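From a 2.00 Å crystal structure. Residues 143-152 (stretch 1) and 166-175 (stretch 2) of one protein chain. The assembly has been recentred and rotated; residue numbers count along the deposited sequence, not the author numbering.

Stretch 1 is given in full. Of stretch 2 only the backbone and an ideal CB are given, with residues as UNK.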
# COMPACT_ATOMS: atom_id res chain seq x y z
N GLU A 143 -2.92 30.18 6.45
CA GLU A 143 -2.44 28.80 6.55
C GLU A 143 -2.81 27.90 5.35
O GLU A 143 -2.20 26.84 5.15
CB GLU A 143 -2.93 28.17 7.86
CG GLU A 143 -2.42 28.92 9.09
CD GLU A 143 -3.14 28.49 10.36
OE1 GLU A 143 -4.38 28.33 10.31
OE2 GLU A 143 -2.47 28.32 11.40
N ILE A 144 -3.82 28.31 4.59
CA ILE A 144 -4.20 27.60 3.36
C ILE A 144 -3.02 27.58 2.38
O ILE A 144 -2.36 28.59 2.17
CB ILE A 144 -5.37 28.33 2.67
CG1 ILE A 144 -6.58 28.34 3.58
CG2 ILE A 144 -5.72 27.66 1.34
CD1 ILE A 144 -6.90 27.01 4.15
N PHE A 145 -2.77 26.42 1.77
CA PHE A 145 -1.59 26.23 0.93
C PHE A 145 -1.98 26.05 -0.54
O PHE A 145 -2.73 25.14 -0.88
CB PHE A 145 -0.80 25.01 1.42
CG PHE A 145 0.46 24.76 0.64
CD1 PHE A 145 1.60 25.52 0.86
CD2 PHE A 145 0.51 23.76 -0.32
CE1 PHE A 145 2.76 25.29 0.14
CE2 PHE A 145 1.67 23.53 -1.05
CZ PHE A 145 2.80 24.30 -0.82
N ILE A 146 -1.46 26.91 -1.41
CA ILE A 146 -1.76 26.81 -2.84
C ILE A 146 -0.48 26.60 -3.62
O ILE A 146 0.43 27.43 -3.55
CB ILE A 146 -2.42 28.09 -3.39
CG1 ILE A 146 -3.71 28.41 -2.63
CG2 ILE A 146 -2.69 27.95 -4.89
CD1 ILE A 146 -4.67 27.26 -2.55
N MSE A 147 -0.39 25.52 -4.39
CA MSE A 147 0.83 25.25 -5.13
C MSE A 147 0.54 25.06 -6.61
O MSE A 147 -0.34 24.28 -6.98
CB MSE A 147 1.54 24.02 -4.56
CG MSE A 147 2.80 23.63 -5.32
SE MSE A 147 3.93 22.40 -4.30
CE MSE A 147 2.75 20.84 -4.35
N ALA A 148 1.26 25.78 -7.47
CA ALA A 148 1.07 25.66 -8.91
C ALA A 148 1.97 24.57 -9.49
O ALA A 148 3.17 24.55 -9.25
CB ALA A 148 1.34 27.00 -9.61
N GLN A 149 1.39 23.66 -10.25
CA GLN A 149 2.19 22.67 -10.94
C GLN A 149 2.36 23.05 -12.40
O GLN A 149 1.39 23.30 -13.10
CB GLN A 149 1.58 21.27 -10.83
CG GLN A 149 2.38 20.24 -11.61
CD GLN A 149 1.57 19.01 -11.97
OE1 GLN A 149 1.78 17.94 -11.40
NE2 GLN A 149 0.65 19.15 -12.92
N ILE A 150 3.61 23.12 -12.85
CA ILE A 150 3.95 23.58 -14.19
C ILE A 150 4.24 22.40 -15.11
O ILE A 150 5.10 21.57 -14.80
CB ILE A 150 5.20 24.48 -14.15
CG1 ILE A 150 4.98 25.69 -13.22
CG2 ILE A 150 5.59 24.92 -15.55
CD1 ILE A 150 3.78 26.59 -13.59
N GLU A 151 3.54 22.32 -16.23
CA GLU A 151 3.69 21.19 -17.14
C GLU A 151 3.78 21.60 -18.61
O GLU A 151 3.80 20.74 -19.48
CB GLU A 151 2.49 20.24 -17.01
CG GLU A 151 2.22 19.74 -15.62
CD GLU A 151 1.12 18.68 -15.61
OE1 GLU A 151 0.00 18.97 -16.10
OE2 GLU A 151 1.39 17.56 -15.12
N HIS A 152 3.80 22.90 -18.89
CA HIS A 152 3.76 23.37 -20.27
C HIS A 152 4.88 24.37 -20.53
O HIS A 152 5.19 25.20 -19.68
CB HIS A 152 2.42 24.04 -20.59
CG HIS A 152 1.23 23.14 -20.46
ND1 HIS A 152 0.59 22.93 -19.26
CD2 HIS A 152 0.56 22.40 -21.37
CE1 HIS A 152 -0.42 22.09 -19.43
NE2 HIS A 152 -0.46 21.76 -20.71
N UNK A 166 -1.15 36.99 -6.05
CA UNK A 166 -1.19 36.97 -4.59
C UNK A 166 -1.92 35.72 -4.10
O UNK A 166 -3.01 35.39 -4.57
CB UNK A 166 -1.87 38.23 -4.05
N UNK A 167 -1.31 35.01 -3.16
CA UNK A 167 -1.90 33.79 -2.64
C UNK A 167 -1.24 32.53 -3.17
O UNK A 167 -1.54 31.44 -2.72
CB UNK A 167 -3.39 33.76 -2.97
N UNK A 168 -0.34 32.67 -4.14
CA UNK A 168 0.38 31.49 -4.63
C UNK A 168 1.55 31.20 -3.71
O UNK A 168 2.47 32.00 -3.60
CB UNK A 168 0.86 31.69 -6.07
N UNK A 169 1.53 30.04 -3.06
CA UNK A 169 2.53 29.75 -2.04
C UNK A 169 3.79 29.09 -2.61
O UNK A 169 4.89 29.34 -2.13
CB UNK A 169 1.92 28.85 -0.97
N UNK A 170 3.62 28.26 -3.63
CA UNK A 170 4.73 27.43 -4.06
C UNK A 170 4.56 27.00 -5.51
O UNK A 170 3.46 27.09 -6.07
CB UNK A 170 4.86 26.20 -3.15
N UNK A 171 5.65 26.54 -6.12
CA UNK A 171 5.58 26.04 -7.49
C UNK A 171 6.29 24.69 -7.59
O UNK A 171 7.26 24.44 -6.88
CB UNK A 171 6.20 27.04 -8.46
N UNK A 172 5.78 23.82 -8.45
CA UNK A 172 6.37 22.50 -8.64
C UNK A 172 6.19 22.10 -10.11
O UNK A 172 5.59 22.84 -10.89
CB UNK A 172 5.73 21.47 -7.70
N UNK A 173 6.72 20.94 -10.49
CA UNK A 173 6.66 20.49 -11.88
C UNK A 173 5.94 19.16 -12.03
O UNK A 173 5.91 18.35 -11.10
CB UNK A 173 8.07 20.37 -12.45
N UNK A 174 5.38 18.95 -13.22
CA UNK A 174 4.90 17.64 -13.63
C UNK A 174 5.80 17.18 -14.76
O UNK A 174 5.56 17.50 -15.92
CB UNK A 174 3.43 17.67 -14.06
N UNK A 175 6.86 16.44 -14.43
CA UNK A 175 7.92 16.17 -15.42
C UNK A 175 7.44 15.38 -16.64
O UNK A 175 7.92 15.62 -17.74
CB UNK A 175 9.06 15.40 -14.75

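Position 166 lies beyond the reach of stretch 1, with nothing of it within 5.5 Å of the ideal CB, so the visible atoms favour no particular side chain. The residue is Q166, which makes no contact here.

At position 167 the backbone decides. With phi/psi of 104/-8, a CB would be jammed against the carbonyl oxygen of the residue before, which calls for glycine. G167 fills the place, and its O lies 3.5 Å from I146 CB.

Position 168 points its CA-to-CB bond sideways, and the ideal CB is 5.0 Å from I146 O. Many side chains would be tolerated; V168, with chi1 in t, adds little to the contact.

Position 169 is more demanding. Its CA-to-CB bond points toward stretch 1, with the ideal CB 3.8 Å from F145 CD1. Its own backbone N donates to I146 O (2.9 Å), whereas I146 N has no backbone carbonyl of stretch 2 to meet. A short side chain bearing an acceptor would suit: aspartate, asparagine, perhaps serine or threonine. The residue is D169, in rotamer m, and its carboxylate takes the place of a strand carbonyl, as I146 N donates to D169 OD2 at 2.7 Å with an angle of 159°.

From position 170 the two strands run parallel. The ideal CB of 170 is 3.6 Å from F145 CZ and 3.9 Å from M147 CG, on the face of the sheet that carries M147 and Q149. So close a ring favours something small and apolar, alanine above all. A170 lays its methyl against both neighbours. Its N donates to I146 O over a longer 3.3 Å, sharing that acceptor with 169, and its O receives A148 N at 2.9 Å.

Position 171 pairs with A148 and turns to the face shared by A148 and I150. The small A148 leaves room beside I150, so a branched apolar residue such as valine or isoleucine would fit. V171, with chi1 in p, brings CG2 to 3.5 Å from I150 CG1.

Position 172 returns to the face of M147 and Q149; its ideal CB is 4.0 Å from M147 SE. Valine, isoleucine or leucine would suit this apolar neighbour. I172 sets its CB 3.9 Å from M147 SE and its CG2 4.0 Å from Q149 CB. The backbone I172 N donates to A148 O at 2.8 Å, and I150 N donates to I172 O at 2.8 Å.

Position 173 pairs with I150, and the ideal CB is 4.0 Å from I150 O; several apolar side chains, aromatic or aliphatic, could lie there. F173 places CD1 4.2 Å from I150 CB. Its carbonyl O and Q149 OE1 are bridged by a water that donates to both, 2.8 Å from each.

At position 174 a CB would stand 2.3 Å from E151 OE2, a clash, and 3.1 Å from Q149 CD. Glycine is indicated, and G174 closes the ladder by donating its N to I150 O at 3.1 Å.

Position 175 points away from stretch 1, which places no demand on it; P175 opens a helix.

Stretch 2, residues 166-175: QGVDAVIFGP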
# COMPACT_ATOMS: atom_id res chain seq x y z
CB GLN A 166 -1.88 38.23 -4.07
CG GLN A 166 -1.98 38.31 -2.56
CD GLN A 166 -2.80 39.50 -2.10
OE1 GLN A 166 -4.04 39.46 -2.08
NE2 GLN A 166 -2.12 40.59 -1.75
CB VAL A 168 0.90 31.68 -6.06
CG1 VAL A 168 1.68 30.44 -6.50
CG2 VAL A 168 -0.25 31.96 -7.02
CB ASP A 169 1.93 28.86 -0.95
CG ASP A 169 0.82 29.57 -0.19
OD1 ASP A 169 1.09 30.67 0.34
OD2 ASP A 169 -0.32 29.06 -0.16
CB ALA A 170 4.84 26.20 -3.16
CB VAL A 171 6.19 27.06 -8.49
CG1 VAL A 171 7.69 27.21 -8.27
CG2 VAL A 171 5.91 26.63 -9.93
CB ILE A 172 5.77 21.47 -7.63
CG1 ILE A 172 6.67 20.24 -7.51
CG2 ILE A 172 4.36 21.07 -8.00
CD1 ILE A 172 6.35 19.39 -6.27
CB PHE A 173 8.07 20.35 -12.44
CG PHE A 173 8.92 21.56 -12.19
CD1 PHE A 173 8.76 22.70 -12.96
CD2 PHE A 173 9.84 21.56 -11.16
CE1 PHE A 173 9.52 23.82 -12.72
CE2 PHE A 173 10.61 22.68 -10.92
CZ PHE A 173 10.45 23.81 -11.70
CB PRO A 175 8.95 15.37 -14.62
CG PRO A 175 8.69 15.71 -13.19
CD PRO A 175 7.21 15.93 -13.09
O HOH W 1 3.84 16.96 -9.85
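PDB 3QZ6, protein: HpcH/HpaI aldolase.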